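Local coordinates for protein putative glutaryl-CoA dehydrogenase (PDB 2EBA) that is a putative flavoprotein of the acyl-CoA dehydrogenase family that binds flavin-adenine dinucleotide and assembles from four copies of its chain, at residues 256-260 with 290-294; 248-253 with 321-326; 14-19 with 71-77. All blocks are in the same frame, centred on the assembly; numbering follows the deposited sequence.

Interaction 1: residues 256-260 with 290-294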
loop_
_atom_site.group_PDB
_atom_site.type_symbol
_atom_site.label_atom_id
_atom_site.label_comp_id
_atom_site.label_asym_id
_atom_site.label_seq_id
_atom_site.Cartn_x
_atom_site.Cartn_y
_atom_site.Cartn_z
ATOM N N LEU A 256 16.040 -12.382 0.268
ATOM C CA LEU A 256 15.148 -11.875 1.304
ATOM C C LEU A 256 15.711 -12.276 2.660
ATOM O O LEU A 256 15.710 -11.490 3.590
ATOM C CB LEU A 256 13.735 -12.442 1.129
ATOM C CG LEU A 256 12.583 -11.631 1.756
ATOM C CD1 LEU A 256 11.234 -12.213 1.368
ATOM C CD2 LEU A 256 12.722 -11.626 3.253
ATOM N N GLU A 257 16.190 -13.506 2.781
ATOM C CA GLU A 257 16.797 -13.942 4.037
ATOM C C GLU A 257 18.041 -13.076 4.322
ATOM O O GLU A 257 18.314 -12.703 5.462
ATOM C CB GLU A 257 17.203 -15.423 3.955
ATOM C CG GLU A 257 18.239 -15.834 5.004
ATOM C CD GLU A 257 18.614 -17.298 4.948
ATOM O OE1 GLU A 257 19.711 -17.636 5.428
ATOM O OE2 GLU A 257 17.817 -18.118 4.446
ATOM N N ALA A 258 18.784 -12.749 3.272
ATOM C CA ALA A 258 19.979 -11.944 3.432
ATOM C C ALA A 258 19.695 -10.551 3.999
ATOM O O ALA A 258 20.332 -10.142 4.966
ATOM C CB ALA A 258 20.710 -11.826 2.104
ATOM N N VAL A 259 18.749 -9.823 3.413
ATOM C CA VAL A 259 18.446 -8.473 3.898
ATOM C C VAL A 259 17.709 -8.483 5.230
ATOM O O VAL A 259 17.861 -7.575 6.048
ATOM C CB VAL A 259 17.606 -7.657 2.874
ATOM C CG1 VAL A 259 18.344 -7.568 1.555
ATOM C CG2 VAL A 259 16.232 -8.292 2.688
ATOM N N TYR A 260 16.902 -9.513 5.445
ATOM C CA TYR A 260 16.142 -9.635 6.682
ATOM C C TYR A 260 17.102 -9.888 7.830
ATOM O O TYR A 260 17.092 -9.188 8.839
ATOM C CB TYR A 260 15.156 -10.794 6.559
ATOM C CG TYR A 260 14.587 -11.283 7.872
ATOM C CD1 TYR A 260 13.502 -10.643 8.486
ATOM C CD2 TYR A 260 15.119 -12.416 8.492
ATOM C CE1 TYR A 260 12.961 -11.128 9.691
ATOM C CE2 TYR A 260 14.588 -12.907 9.688
ATOM C CZ TYR A 260 13.515 -12.267 10.279
ATOM O OH TYR A 260 13.020 -12.803 11.450
ATOM N N MET A 290 8.646 -8.761 6.697
ATOM C CA MET A 290 9.724 -9.476 6.029
ATOM C C MET A 290 9.631 -10.976 6.285
ATOM O O MET A 290 9.781 -11.781 5.366
ATOM C CB MET A 290 11.084 -8.948 6.489
ATOM C CG MET A 290 11.379 -7.525 6.044
ATOM S SD MET A 290 13.029 -6.976 6.521
ATOM C CE MET A 290 14.037 -7.860 5.334
ATOM N N LEU A 291 9.383 -11.349 7.537
ATOM C CA LEU A 291 9.284 -12.749 7.891
ATOM C C LEU A 291 8.050 -13.392 7.268
ATOM O O LEU A 291 8.115 -14.508 6.762
ATOM C CB LEU A 291 9.249 -12.896 9.414
ATOM C CG LEU A 291 9.279 -14.325 9.945
ATOM C CD1 LEU A 291 10.624 -14.962 9.663
ATOM C CD2 LEU A 291 9.010 -14.314 11.427
ATOM N N ALA A 292 6.929 -12.683 7.301
ATOM C CA ALA A 292 5.689 -13.201 6.739
ATOM C C ALA A 292 5.874 -13.486 5.262
ATOM O O ALA A 292 5.546 -14.563 4.778
ATOM C CB ALA A 292 4.549 -12.198 6.942
ATOM N N TRP A 293 6.421 -12.517 4.542
ATOM C CA TRP A 293 6.628 -12.693 3.115
ATOM C C TRP A 293 7.534 -13.877 2.799
ATOM O O TRP A 293 7.266 -14.650 1.894
ATOM C CB TRP A 293 7.217 -11.424 2.524
ATOM C CG TRP A 293 6.247 -10.304 2.452
ATOM C CD1 TRP A 293 4.895 -10.400 2.402
ATOM C CD2 TRP A 293 6.558 -8.915 2.340
ATOM N NE1 TRP A 293 4.336 -9.153 2.262
ATOM C CE2 TRP A 293 5.338 -8.221 2.223
ATOM C CE3 TRP A 293 7.754 -8.187 2.323
ATOM C CZ2 TRP A 293 5.275 -6.827 2.092
ATOM C CZ3 TRP A 293 7.696 -6.804 2.192
ATOM C CH2 TRP A 293 6.463 -6.137 2.079
ATOM N N HIS A 294 8.614 -14.003 3.551
ATOM C CA HIS A 294 9.547 -15.088 3.340
ATOM C C HIS A 294 8.894 -16.446 3.509
ATOM O O HIS A 294 9.143 -17.351 2.730
ATOM C CB HIS A 294 10.732 -14.951 4.288
ATOM C CG HIS A 294 11.800 -15.971 4.063
ATOM N ND1 HIS A 294 11.783 -17.214 4.663
ATOM C CD2 HIS A 294 12.914 -15.939 3.293
ATOM C CE1 HIS A 294 12.842 -17.898 4.271
ATOM N NE2 HIS A 294 13.543 -17.152 3.441
#
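Met290 opens the segment 290-294 and meets the facing helix most fully. Its CA-to-CB bond points toward 256-260, and its CE lies 3.5 Å from Val259 CG2 and 3.4 Å from Tyr260 CB. The backbone is in use as well: Met290 O takes the helical bond from His294 N and has Leu256 CD2 at 3.6 Å. Met290 also touches Ala332 of helix 315-340. Leu291 comes next. Its CD1 is 3.7 Å from Tyr260 OH and 4.0 Å from Tyr260 CZ, so it packs near the tip of the phenol. Ile379 of the second subunit packs on Leu291 and Tyr260.

These are neighbouring helices of the C-terminal helical domain of the acyl-CoA dehydrogenase fold. They run antiparallel, at 166°, with local axes 10.4 Å apart. That wide spacing is filled by long side chains, chiefly Leu256, Tyr260 and Met290.

Trp293 adds little here: its CB is 4.3 Å from Leu256 CD1, and its side chain packs on helix 315-340. His294 ends the segment. Its CB sits 4.0 Å from Leu256 CD2, and the ring edge faces Leu256 CB. His294 NE2 is 4.1 Å from Glu257 CB and hydrogen-bonds to Tyr80 OH. Glu257 reaches the same Tyr80 hydroxyl through OE2, while its OE1 forms salt bridges with Arg23 and Arg84.

Interaction 2: residues 248-253 with 321-326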
loop_
_atom_site.group_PDB
_atom_site.type_symbol
_atom_site.label_atom_id
_atom_site.label_comp_id
_atom_site.label_asym_id
_atom_site.label_seq_id
_atom_site.Cartn_x
_atom_site.Cartn_y
_atom_site.Cartn_z
ATOM N N ILE A 248 14.069 -18.532 -10.054
ATOM C CA ILE A 248 14.059 -17.168 -9.563
ATOM C C ILE A 248 13.091 -17.010 -8.388
ATOM O O ILE A 248 13.358 -16.263 -7.456
ATOM C CB ILE A 248 13.680 -16.190 -10.681
ATOM C CG1 ILE A 248 14.812 -16.147 -11.716
ATOM C CG2 ILE A 248 13.372 -14.805 -10.088
ATOM C CD1 ILE A 248 14.479 -15.376 -12.943
ATOM N N ALA A 249 11.966 -17.714 -8.428
ATOM C CA ALA A 249 11.013 -17.623 -7.330
ATOM C C ALA A 249 11.712 -18.116 -6.068
ATOM O O ALA A 249 11.418 -17.672 -4.952
ATOM C CB ALA A 249 9.793 -18.456 -7.619
ATOM N N TRP A 250 12.655 -19.028 -6.252
ATOM C CA TRP A 250 13.403 -19.556 -5.134
ATOM C C TRP A 250 14.483 -18.598 -4.684
ATOM O O TRP A 250 14.541 -18.250 -3.513
ATOM C CB TRP A 250 14.046 -20.879 -5.486
ATOM C CG TRP A 250 13.133 -22.028 -5.351
ATOM C CD1 TRP A 250 12.322 -22.544 -6.307
ATOM C CD2 TRP A 250 12.985 -22.860 -4.201
ATOM N NE1 TRP A 250 11.684 -23.659 -5.833
ATOM C CE2 TRP A 250 12.075 -23.878 -4.541
ATOM C CE3 TRP A 250 13.540 -22.843 -2.914
ATOM C CZ2 TRP A 250 11.706 -24.885 -3.642
ATOM C CZ3 TRP A 250 13.179 -23.833 -2.023
ATOM C CH2 TRP A 250 12.267 -24.849 -2.390
ATOM N N GLY A 251 15.344 -18.185 -5.605
ATOM C CA GLY A 251 16.418 -17.264 -5.270
ATOM C C GLY A 251 15.937 -15.992 -4.580
ATOM O O GLY A 251 16.606 -15.482 -3.677
ATOM N N ALA A 252 14.779 -15.481 -5.004
ATOM C CA ALA A 252 14.192 -14.268 -4.430
ATOM C C ALA A 252 14.083 -14.402 -2.925
ATOM O O ALA A 252 14.320 -13.450 -2.176
ATOM C CB ALA A 252 12.806 -14.019 -5.028
ATOM N N MET A 253 13.723 -15.602 -2.480
ATOM C CA MET A 253 13.569 -15.880 -1.059
ATOM C C MET A 253 14.914 -15.881 -0.343
ATOM O O MET A 253 14.987 -15.611 0.856
ATOM C CB MET A 253 12.860 -17.220 -0.849
ATOM C CG MET A 253 11.358 -17.171 -1.078
ATOM S SD MET A 253 10.663 -15.533 -0.789
ATOM C CE MET A 253 10.723 -15.450 0.999
ATOM N N ALA A 321 4.216 -17.265 -8.644
ATOM C CA ALA A 321 5.356 -17.347 -7.735
ATOM C C ALA A 321 6.477 -16.342 -8.032
ATOM O O ALA A 321 7.055 -15.774 -7.115
ATOM C CB ALA A 321 5.918 -18.765 -7.737
ATOM N N LYS A 322 6.795 -16.131 -9.300
ATOM C CA LYS A 322 7.844 -15.182 -9.653
ATOM C C LYS A 322 7.399 -13.768 -9.274
ATOM O O LYS A 322 8.122 -13.023 -8.614
ATOM C CB LYS A 322 8.140 -15.272 -11.153
ATOM C CG LYS A 322 9.425 -14.606 -11.583
ATOM C CD LYS A 322 9.239 -13.130 -11.863
ATOM C CE LYS A 322 10.505 -12.552 -12.477
ATOM N NZ LYS A 322 10.338 -11.127 -12.888
ATOM N N ARG A 323 6.186 -13.426 -9.688
ATOM C CA ARG A 323 5.594 -12.118 -9.429
ATOM C C ARG A 323 5.561 -11.806 -7.950
ATOM O O ARG A 323 6.089 -10.783 -7.516
ATOM C CB ARG A 323 4.172 -12.088 -9.984
ATOM C CG ARG A 323 3.442 -10.762 -9.847
ATOM C CD ARG A 323 2.051 -11.016 -9.305
ATOM N NE ARG A 323 1.114 -9.949 -9.607
ATOM C CZ ARG A 323 0.025 -9.707 -8.893
ATOM N NH1 ARG A 323 -0.258 -10.449 -7.830
ATOM N NH2 ARG A 323 -0.790 -8.732 -9.256
ATOM N N GLN A 324 4.949 -12.696 -7.171
ATOM C CA GLN A 324 4.843 -12.494 -5.725
ATOM C C GLN A 324 6.178 -12.450 -4.982
ATOM O O GLN A 324 6.452 -11.513 -4.236
ATOM C CB GLN A 324 3.977 -13.580 -5.081
ATOM C CG GLN A 324 2.524 -13.578 -5.498
ATOM C CD GLN A 324 1.851 -12.238 -5.302
ATOM O OE1 GLN A 324 1.761 -11.444 -6.233
ATOM N NE2 GLN A 324 1.384 -11.974 -4.087
ATOM N N ASN A 325 7.014 -13.460 -5.186
ATOM C CA ASN A 325 8.285 -13.518 -4.483
ATOM C C ASN A 325 9.265 -12.393 -4.786
ATOM O O ASN A 325 9.898 -11.857 -3.880
ATOM C CB ASN A 325 8.963 -14.879 -4.719
ATOM C CG ASN A 325 8.185 -16.033 -4.104
ATOM O OD1 ASN A 325 8.631 -17.183 -4.125
ATOM N ND2 ASN A 325 7.016 -15.730 -3.552
ATOM N N VAL A 326 9.413 -12.035 -6.052
ATOM C CA VAL A 326 10.348 -10.969 -6.393
ATOM C C VAL A 326 9.857 -9.628 -5.842
ATOM O O VAL A 326 10.642 -8.860 -5.285
ATOM C CB VAL A 326 10.579 -10.906 -7.938
ATOM C CG1 VAL A 326 11.540 -9.768 -8.296
ATOM C CG2 VAL A 326 11.147 -12.251 -8.424
#
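Two helices of the C-terminal helical domain of the acyl-CoA dehydrogenase fold lie side by side here. Segment 248-253 belongs to helix 235-269, and segment 321-326 to helix 315-340. They run nearly parallel, at 13°, with local axes 8.4 Å apart. Small residues permit this spacing: the CA atoms of Ala249 and Lys322 are 4.6 Å apart, those of Ala252 and Val326 5.4 Å.

The apolar contacts are short. Ala249 CB meets Ala321 CB at 3.9 Å. Ala252 CB lies 4.0 Å from Asn325 CB and 4.2 Å from Val326 CG2. Ile248 extends the packing along one flank, with its CG2 3.8 Å from Val326 CG2 and 4.2 Å from Lys322 CG. The alanine methyls also rest on the opposite backbone: Ala249 CB is 3.9 Å from Ala321 O, and Ala252 CB is 3.8 Å from Asn325 O.

The polar ends lead elsewhere. Lys322 gives the contact its aliphatic stem, while its NZ hydrogen-bonds to the carbonyl oxygens of Val361, Tyr364 and Gly366. Its side chain is about 8 Å from the bound FAD at the nearest atoms. Arg323 and Gln324 take no part in the packing and serve the subunit interface. Arg323 forms a salt bridge with Glu289 of the second subunit, and Gln324 hydrogen-bonds to Glu296 of that subunit. Within the segment the two are joined by a hydrogen bond from Arg323 NH1 to Gln324 OE1, 2.8 Å long.

Interaction 3: residues 14-19 with 71-77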
loop_
_atom_site.group_PDB
_atom_site.type_symbol
_atom_site.label_atom_id
_atom_site.label_comp_id
_atom_site.label_asym_id
_atom_site.label_seq_id
_atom_site.Cartn_x
_atom_site.Cartn_y
_atom_site.Cartn_z
ATOM N N GLU A 14 18.812 -35.562 0.425
ATOM C CA GLU A 14 19.643 -35.128 -0.704
ATOM C C GLU A 14 19.477 -33.628 -0.948
ATOM O O GLU A 14 20.451 -32.901 -1.114
ATOM C CB GLU A 14 19.252 -35.887 -1.981
ATOM C CG GLU A 14 20.168 -35.609 -3.188
ATOM C CD GLU A 14 19.467 -35.770 -4.550
ATOM O OE1 GLU A 14 18.596 -34.926 -4.883
ATOM O OE2 GLU A 14 19.787 -36.737 -5.286
ATOM N N GLU A 15 18.226 -33.181 -0.978
ATOM C CA GLU A 15 17.924 -31.776 -1.195
ATOM C C GLU A 15 18.514 -30.933 -0.078
ATOM O O GLU A 15 19.058 -29.863 -0.325
ATOM C CB GLU A 15 16.409 -31.576 -1.264
ATOM C CG GLU A 15 15.770 -32.415 -2.345
ATOM C CD GLU A 15 14.262 -32.369 -2.334
ATOM O OE1 GLU A 15 13.665 -32.352 -1.238
ATOM O OE2 GLU A 15 13.670 -32.370 -3.429
ATOM N N LYS A 16 18.415 -31.423 1.153
ATOM C CA LYS A 16 18.939 -30.676 2.282
ATOM C C LYS A 16 20.441 -30.567 2.258
ATOM O O LYS A 16 20.997 -29.571 2.755
ATOM C CB LYS A 16 18.440 -31.275 3.604
ATOM C CG LYS A 16 16.972 -30.954 3.850
ATOM C CD LYS A 16 16.484 -31.332 5.232
ATOM C CE LYS A 16 16.391 -32.826 5.399
ATOM N NZ LYS A 16 15.391 -33.123 6.438
ATOM N N GLU A 17 21.140 -31.538 1.683
ATOM C CA GLU A 17 22.570 -31.355 1.667
ATOM C C GLU A 17 23.019 -30.534 0.451
ATOM O O GLU A 17 24.154 -30.000 0.478
ATOM C CB GLU A 17 23.328 -32.689 1.766
ATOM C CG GLU A 17 24.451 -32.649 2.827
ATOM C CD GLU A 17 25.800 -32.192 2.255
ATOM O OE1 GLU A 17 26.060 -32.444 1.054
ATOM O OE2 GLU A 17 26.618 -31.603 3.001
ATOM N N VAL A 18 22.201 -30.385 -0.607
ATOM C CA VAL A 18 22.704 -29.539 -1.694
ATOM C C VAL A 18 22.616 -28.117 -1.117
ATOM O O VAL A 18 23.409 -27.240 -1.485
ATOM C CB VAL A 18 21.923 -29.668 -3.060
ATOM C CG1 VAL A 18 21.660 -31.130 -3.359
ATOM C CG2 VAL A 18 20.677 -28.858 -3.039
ATOM N N GLN A 19 21.701 -27.895 -0.168
ATOM C CA GLN A 19 21.554 -26.573 0.438
ATOM C C GLN A 19 22.732 -26.283 1.358
ATOM O O GLN A 19 23.337 -25.212 1.274
ATOM C CB GLN A 19 20.255 -26.446 1.235
ATOM C CG GLN A 19 19.987 -25.037 1.786
ATOM C CD GLN A 19 20.486 -24.838 3.210
ATOM O OE1 GLN A 19 20.956 -23.758 3.595
ATOM N NE2 GLN A 19 20.357 -25.883 4.004
ATOM N N SER A 71 16.559 -33.134 -7.953
ATOM C CA SER A 71 15.202 -32.593 -8.030
ATOM C C SER A 71 15.095 -31.118 -8.335
ATOM O O SER A 71 16.074 -30.382 -8.299
ATOM C CB SER A 71 14.455 -32.856 -6.726
ATOM O OG SER A 71 14.918 -31.989 -5.704
ATOM N N SER A 72 13.873 -30.695 -8.629
ATOM C CA SER A 72 13.596 -29.300 -8.914
ATOM C C SER A 72 13.781 -28.526 -7.624
ATOM O O SER A 72 14.301 -27.417 -7.633
ATOM C CB SER A 72 12.170 -29.127 -9.437
ATOM O OG SER A 72 12.070 -29.617 -10.764
ATOM N N ALA A 73 13.364 -29.123 -6.510
ATOM C CA ALA A 73 13.511 -28.476 -5.218
ATOM C C ALA A 73 15.002 -28.160 -5.020
ATOM O O ALA A 73 15.369 -27.064 -4.590
ATOM C CB ALA A 73 13.004 -29.396 -4.115
ATOM N N ALA A 74 15.855 -29.120 -5.362
ATOM C CA ALA A 74 17.299 -28.954 -5.223
ATOM C C ALA A 74 17.803 -27.809 -6.093
ATOM O O ALA A 74 18.684 -27.060 -5.680
ATOM C CB ALA A 74 18.029 -30.264 -5.589
ATOM N N TYR A 75 17.256 -27.684 -7.299
ATOM C CA TYR A 75 17.644 -26.607 -8.204
ATOM C C TYR A 75 17.200 -25.311 -7.542
ATOM O O TYR A 75 17.966 -24.358 -7.441
ATOM C CB TYR A 75 16.962 -26.794 -9.571
ATOM C CG TYR A 75 17.086 -25.627 -10.551
ATOM C CD1 TYR A 75 18.293 -24.946 -10.723
ATOM C CD2 TYR A 75 15.996 -25.234 -11.332
ATOM C CE1 TYR A 75 18.405 -23.906 -11.646
ATOM C CE2 TYR A 75 16.095 -24.204 -12.251
ATOM C CZ TYR A 75 17.300 -23.541 -12.404
ATOM O OH TYR A 75 17.390 -22.497 -13.300
ATOM N N GLY A 76 15.955 -25.300 -7.068
ATOM C CA GLY A 76 15.428 -24.126 -6.403
ATOM C C GLY A 76 16.305 -23.758 -5.231
ATOM O O GLY A 76 16.589 -22.589 -5.006
ATOM N N LEU A 77 16.748 -24.769 -4.490
ATOM C CA LEU A 77 17.602 -24.570 -3.329
ATOM C C LEU A 77 18.981 -24.019 -3.662
ATOM O O LEU A 77 19.549 -23.300 -2.857
ATOM C CB LEU A 77 17.752 -25.872 -2.534
ATOM C CG LEU A 77 16.514 -26.343 -1.757
ATOM C CD1 LEU A 77 16.715 -27.759 -1.218
ATOM C CD2 LEU A 77 16.234 -25.379 -0.627
#
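Glu15 adopts an extended m, t conformation that carries its carboxylate to the start of the facing helix. There Ser71 OG donates a 2.6 Å hydrogen bond to Glu15 OE2. Ser71 has chi1 in the p well. This places OG over the first turn, where it also accepts from Ala74 N at 3.0 Å. Ser71 is thus the N-cap of helix 72-85. Glu15 OE2 has a further partner in Arg306, through a salt bridge, and OE1 accepts from Thr12 N.

The two helices belong to the N-terminal helical domain of the acyl-CoA dehydrogenase fold. They run almost parallel, crossing at -15° with local axes 8.9 Å apart.

Val18, in the m rotamer, sets CG2 3.9 Å from Ala74 CB and 4.2 Å from Leu77 CB. Leu77, in its m, t rotamer, turns CD1 to within 3.8 Å of Glu15 CB and 3.3 Å of Glu15 O, while its CD2 is 4.5 Å from Gln19 CG.

How the interactions relate
From the N terminus, interaction 3 comes first. It joins helix 13-29 to helix 72-85 and closes a loop of 51 residues. Interactions 1 and 2 follow in series with it, in the C-terminal domain. Both start on helix 235-269. Interaction 2 closes the longer loop, back from helix 315-340. The shorter loop of interaction 1, from helix 281-309, falls wholly within it. Interactions 1 and 2 pack together where Met253 meets Trp293 and His294, and both reach the second subunit. Trp250 links interactions 2 and 3 by packing on Gly76 and Leu77, so the N-terminal and C-terminal helical domains meet there. Interactions 1 and 3 do not touch.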